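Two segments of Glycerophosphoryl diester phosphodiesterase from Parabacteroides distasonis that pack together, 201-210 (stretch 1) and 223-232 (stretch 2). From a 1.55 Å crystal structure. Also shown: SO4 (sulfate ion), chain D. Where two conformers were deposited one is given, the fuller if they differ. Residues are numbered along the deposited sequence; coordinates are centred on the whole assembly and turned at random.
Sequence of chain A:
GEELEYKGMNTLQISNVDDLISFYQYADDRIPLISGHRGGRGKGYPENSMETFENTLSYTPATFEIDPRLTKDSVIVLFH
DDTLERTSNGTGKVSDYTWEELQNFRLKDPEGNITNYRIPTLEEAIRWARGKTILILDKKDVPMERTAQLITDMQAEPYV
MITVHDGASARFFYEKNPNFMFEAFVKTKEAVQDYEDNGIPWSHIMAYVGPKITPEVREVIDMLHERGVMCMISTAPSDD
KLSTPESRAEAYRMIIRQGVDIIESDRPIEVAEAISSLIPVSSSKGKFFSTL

Stretch 1 (201-210) PWSHIMAYVG
Stretch 2 223-232: MLHERGVMCM

Two β-strands lie side by side and parallel here, each reached through a short lead-in. In stretch 1 a 3-10 turn at W202 and S203, closed by H204 N to P201 O (2.9 Å) and I205 N to W202 O (3.0 Å), runs into extended backbone from I205. In stretch 2 a helix runs through E226; R227 is the first residue to leave helical angles (-87/6), and G228 follows at 81/17, a positive phi that favours glycine. V229 N bonds back to L224 O (2.8 Å), and the chain then extends into the strand at C231 and M232.

The register pairs A207 with C231 and Y208 with M232, each with CA atoms 4.8 Å apart. Three hydrogen bonds lace the strands: A207 N to M230 O (2.9 Å), M232 N to A207 O (2.8 Å) and V209 N to M232 O (2.9 Å). A207 O also receives a CA-H...O contact from C231 CA at 3.3 Å. Before the direct ladder begins, water 2 lies between the two stretches, its O 2.8 Å from I205 O and 2.8 Å from M230 N, whose hydrogen bond it accepts.

On the sheet face bearing A207 and C231, the small methyl of A207 leaves a hollow for branched neighbours: its CB meets L224 CD1 and V229 CG1, both at 3.7 Å. The CA-to-CB bond of L224 (m, t) points sideways to stretch 1, but the end of the side chain comes nearer, and CD1 also touches V209 CG1 at 3.9 Å. V209 (m) reaches C231 CB through the same CG1, at 4.0 Å.

V229 (t) spans two surroundings: CG1 lies near I205 CG2 (4.2 Å), while CG2 packs against W202 CE3 at 3.6 Å. The broad indole of W202 (chi1 -74°, chi2 121°) also meets L224 CD2 through CZ3 at 3.7 Å. R227 (m, t, t, chi4 77°) lays its aliphatic portion across one face of the indole, with CD 3.8 Å from the centroid of the five-membered ring, a CH-pi contact. Its guanidinium remains free for polar partners: NH1 bonds to M223 O (3.0 Å) and sulfate O2 (3.1 Å), and NH2 to sulfate O4 (2.7 Å).

On the face bearing Y208 and M232, long, flexible selenomethionines fill the space. M232 (t, t, chi3 92°) has the largest covered area in the contact; its CB meets M206 SE at 3.9 Å and its CE meets Y208 CD1 at 3.8 Å. M206 (t, m, m) bends to make its contact, whereas M230 (m, t, p) leads its end away.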

# COMPACT_ATOMS: atom_id res chain seq x y z
N PRO A 201 2.87 -10.65 -20.96
CA PRO A 201 2.01 -11.57 -21.71
C PRO A 201 0.67 -11.80 -21.06
O PRO A 201 0.61 -12.04 -19.88
CB PRO A 201 2.82 -12.87 -21.73
CG PRO A 201 4.21 -12.49 -21.32
CD PRO A 201 4.11 -11.29 -20.48
N TRP A 202 -0.42 -11.73 -21.84
CA TRP A 202 -1.74 -11.94 -21.28
C TRP A 202 -1.85 -13.40 -20.75
O TRP A 202 -2.64 -13.64 -19.84
CB TRP A 202 -2.83 -11.61 -22.32
CG TRP A 202 -3.02 -10.15 -22.58
CD1 TRP A 202 -2.90 -9.51 -23.78
CD2 TRP A 202 -3.45 -9.17 -21.64
NE1 TRP A 202 -3.16 -8.16 -23.63
CE2 TRP A 202 -3.53 -7.93 -22.33
CE3 TRP A 202 -3.75 -9.21 -20.27
CZ2 TRP A 202 -3.89 -6.73 -21.69
CZ3 TRP A 202 -4.14 -8.03 -19.61
CH2 TRP A 202 -4.18 -6.80 -20.34
N SER A 203 -1.09 -14.31 -21.33
CA SER A 203 -1.06 -15.67 -20.84
C SER A 203 -0.59 -15.76 -19.39
O SER A 203 -0.83 -16.75 -18.72
CB SER A 203 -0.18 -16.55 -21.71
OG SER A 203 1.16 -16.10 -21.76
N HIS A 204 0.15 -14.75 -18.94
CA HIS A 204 0.59 -14.72 -17.53
C HIS A 204 -0.27 -13.85 -16.59
O HIS A 204 0.14 -13.58 -15.44
CB HIS A 204 2.04 -14.23 -17.51
CG HIS A 204 2.98 -15.27 -18.02
ND1 HIS A 204 3.95 -15.85 -17.25
CD2 HIS A 204 3.06 -15.85 -19.25
CE1 HIS A 204 4.60 -16.75 -17.98
NE2 HIS A 204 4.11 -16.74 -19.20
N ILE A 205 -1.47 -13.50 -17.05
CA ILE A 205 -2.39 -12.64 -16.35
C ILE A 205 -3.77 -13.31 -16.11
O ILE A 205 -4.36 -13.91 -17.00
CB ILE A 205 -2.55 -11.31 -17.06
CG1 ILE A 205 -1.23 -10.55 -16.93
CG2 ILE A 205 -3.71 -10.50 -16.44
CD1 ILE A 205 -1.24 -9.21 -17.62
N MSE A 206 -4.21 -13.20 -14.85
CA MSE A 206 -5.62 -13.30 -14.47
C MSE A 206 -5.99 -11.91 -13.97
O MSE A 206 -5.17 -11.29 -13.29
CB MSE A 206 -5.82 -14.38 -13.39
CG MSE A 206 -7.27 -14.57 -12.92
SE MSE A 206 -7.67 -13.36 -11.39
CE MSE A 206 -6.75 -14.49 -10.07
N ALA A 207 -7.19 -11.42 -14.31
CA ALA A 207 -7.51 -10.03 -14.04
C ALA A 207 -8.53 -9.81 -12.95
O ALA A 207 -9.61 -10.39 -13.03
CB ALA A 207 -7.96 -9.33 -15.33
N TYR A 208 -8.19 -8.94 -12.02
CA TYR A 208 -9.09 -8.42 -11.03
C TYR A 208 -9.73 -7.18 -11.65
O TYR A 208 -9.01 -6.24 -12.05
CB TYR A 208 -8.34 -8.07 -9.74
CG TYR A 208 -9.20 -7.31 -8.76
CD1 TYR A 208 -10.40 -7.85 -8.31
CD2 TYR A 208 -8.87 -6.04 -8.35
CE1 TYR A 208 -11.24 -7.16 -7.46
CE2 TYR A 208 -9.70 -5.34 -7.45
CZ TYR A 208 -10.88 -5.93 -7.02
OH TYR A 208 -11.76 -5.28 -6.16
N VAL A 209 -11.05 -7.22 -11.86
CA VAL A 209 -11.75 -6.12 -12.52
C VAL A 209 -12.58 -5.26 -11.56
O VAL A 209 -13.31 -4.40 -12.01
CB VAL A 209 -12.63 -6.60 -13.70
CG1 VAL A 209 -11.75 -7.32 -14.83
CG2 VAL A 209 -13.78 -7.56 -13.23
N GLY A 210 -12.52 -5.53 -10.24
CA GLY A 210 -13.14 -4.62 -9.28
C GLY A 210 -14.18 -5.30 -8.42
O GLY A 210 -14.32 -6.54 -8.44
N MSE A 223 -13.12 -7.37 -23.59
CA MSE A 223 -11.76 -7.15 -24.11
C MSE A 223 -10.79 -8.19 -23.59
O MSE A 223 -9.95 -8.71 -24.33
CB MSE A 223 -11.24 -5.77 -23.70
CG MSE A 223 -11.93 -4.63 -24.40
SE MSE A 223 -11.32 -2.92 -23.71
CE MSE A 223 -9.51 -2.93 -24.40
N LEU A 224 -10.90 -8.46 -22.30
CA LEU A 224 -10.00 -9.39 -21.63
C LEU A 224 -10.28 -10.84 -22.05
O LEU A 224 -9.37 -11.62 -22.31
CB LEU A 224 -10.07 -9.21 -20.11
CG LEU A 224 -9.39 -7.93 -19.60
CD1 LEU A 224 -9.76 -7.70 -18.14
CD2 LEU A 224 -7.86 -7.98 -19.86
N HIS A 225 -11.55 -11.20 -22.17
CA HIS A 225 -11.88 -12.53 -22.70
C HIS A 225 -11.31 -12.74 -24.10
O HIS A 225 -10.81 -13.84 -24.38
CB HIS A 225 -13.42 -12.77 -22.72
CG HIS A 225 -14.00 -13.07 -21.37
ND1 HIS A 225 -15.36 -13.10 -21.11
CD2 HIS A 225 -13.38 -13.32 -20.21
CE1 HIS A 225 -15.53 -13.39 -19.82
NE2 HIS A 225 -14.34 -13.54 -19.26
N GLU A 226 -11.32 -11.70 -24.96
CA GLU A 226 -10.76 -11.75 -26.34
C GLU A 226 -9.27 -12.07 -26.30
O GLU A 226 -8.74 -12.72 -27.19
CB GLU A 226 -10.97 -10.41 -27.07
CG GLU A 226 -12.40 -10.16 -27.55
CD GLU A 226 -12.61 -8.74 -28.11
OE1 GLU A 226 -11.83 -7.81 -27.75
OE2 GLU A 226 -13.55 -8.54 -28.92
N ARG A 227 -8.62 -11.57 -25.26
CA ARG A 227 -7.19 -11.79 -25.01
C ARG A 227 -6.87 -13.06 -24.23
O ARG A 227 -5.72 -13.30 -23.86
CB ARG A 227 -6.60 -10.58 -24.30
CG ARG A 227 -6.59 -9.32 -25.14
CD ARG A 227 -6.61 -8.05 -24.24
NE ARG A 227 -6.33 -6.85 -25.01
CZ ARG A 227 -7.19 -6.24 -25.81
NH1 ARG A 227 -8.43 -6.70 -25.97
NH2 ARG A 227 -6.81 -5.16 -26.49
N GLY A 228 -7.89 -13.89 -23.96
CA GLY A 228 -7.69 -15.14 -23.22
C GLY A 228 -7.61 -15.03 -21.72
O GLY A 228 -7.15 -15.95 -21.03
N VAL A 229 -8.08 -13.89 -21.20
CA VAL A 229 -7.91 -13.57 -19.79
C VAL A 229 -9.20 -13.78 -18.98
O VAL A 229 -10.23 -13.24 -19.34
CB VAL A 229 -7.40 -12.13 -19.63
CG1 VAL A 229 -7.33 -11.62 -18.17
CG2 VAL A 229 -6.01 -12.02 -20.29
N MSE A 230 -9.11 -14.56 -17.90
CA MSE A 230 -10.22 -14.71 -16.96
C MSE A 230 -10.31 -13.53 -16.03
O MSE A 230 -9.27 -12.98 -15.64
CB MSE A 230 -10.05 -15.96 -16.12
CG MSE A 230 -10.28 -17.15 -16.98
SE MSE A 230 -10.03 -18.91 -16.24
CE MSE A 230 -11.72 -19.12 -15.31
N CYS A 231 -11.54 -13.19 -15.65
CA CYS A 231 -11.86 -11.98 -14.89
C CYS A 231 -12.54 -12.28 -13.55
O CYS A 231 -13.47 -13.11 -13.45
CB CYS A 231 -12.72 -11.04 -15.79
SG CYS A 231 -11.90 -10.53 -17.29
N MSE A 232 -12.07 -11.55 -12.56
CA MSE A 232 -12.46 -11.78 -11.18
C MSE A 232 -13.11 -10.54 -10.61
O MSE A 232 -12.56 -9.44 -10.69
CB MSE A 232 -11.25 -12.10 -10.34
CG MSE A 232 -11.60 -12.59 -8.94
SE MSE A 232 -9.99 -13.09 -8.02
CE MSE A 232 -9.55 -11.41 -7.13
S SO4 D . -10.11 -4.03 -28.23
O1 SO4 D . -10.86 -2.92 -27.63
O2 SO4 D . -10.55 -5.33 -27.70
O3 SO4 D . -10.35 -4.01 -29.67
O4 SO4 D . -8.69 -3.82 -27.95
O HOH W 1 -4.62 -15.64 -19.56
O HOH W 2 -6.64 -15.46 -16.82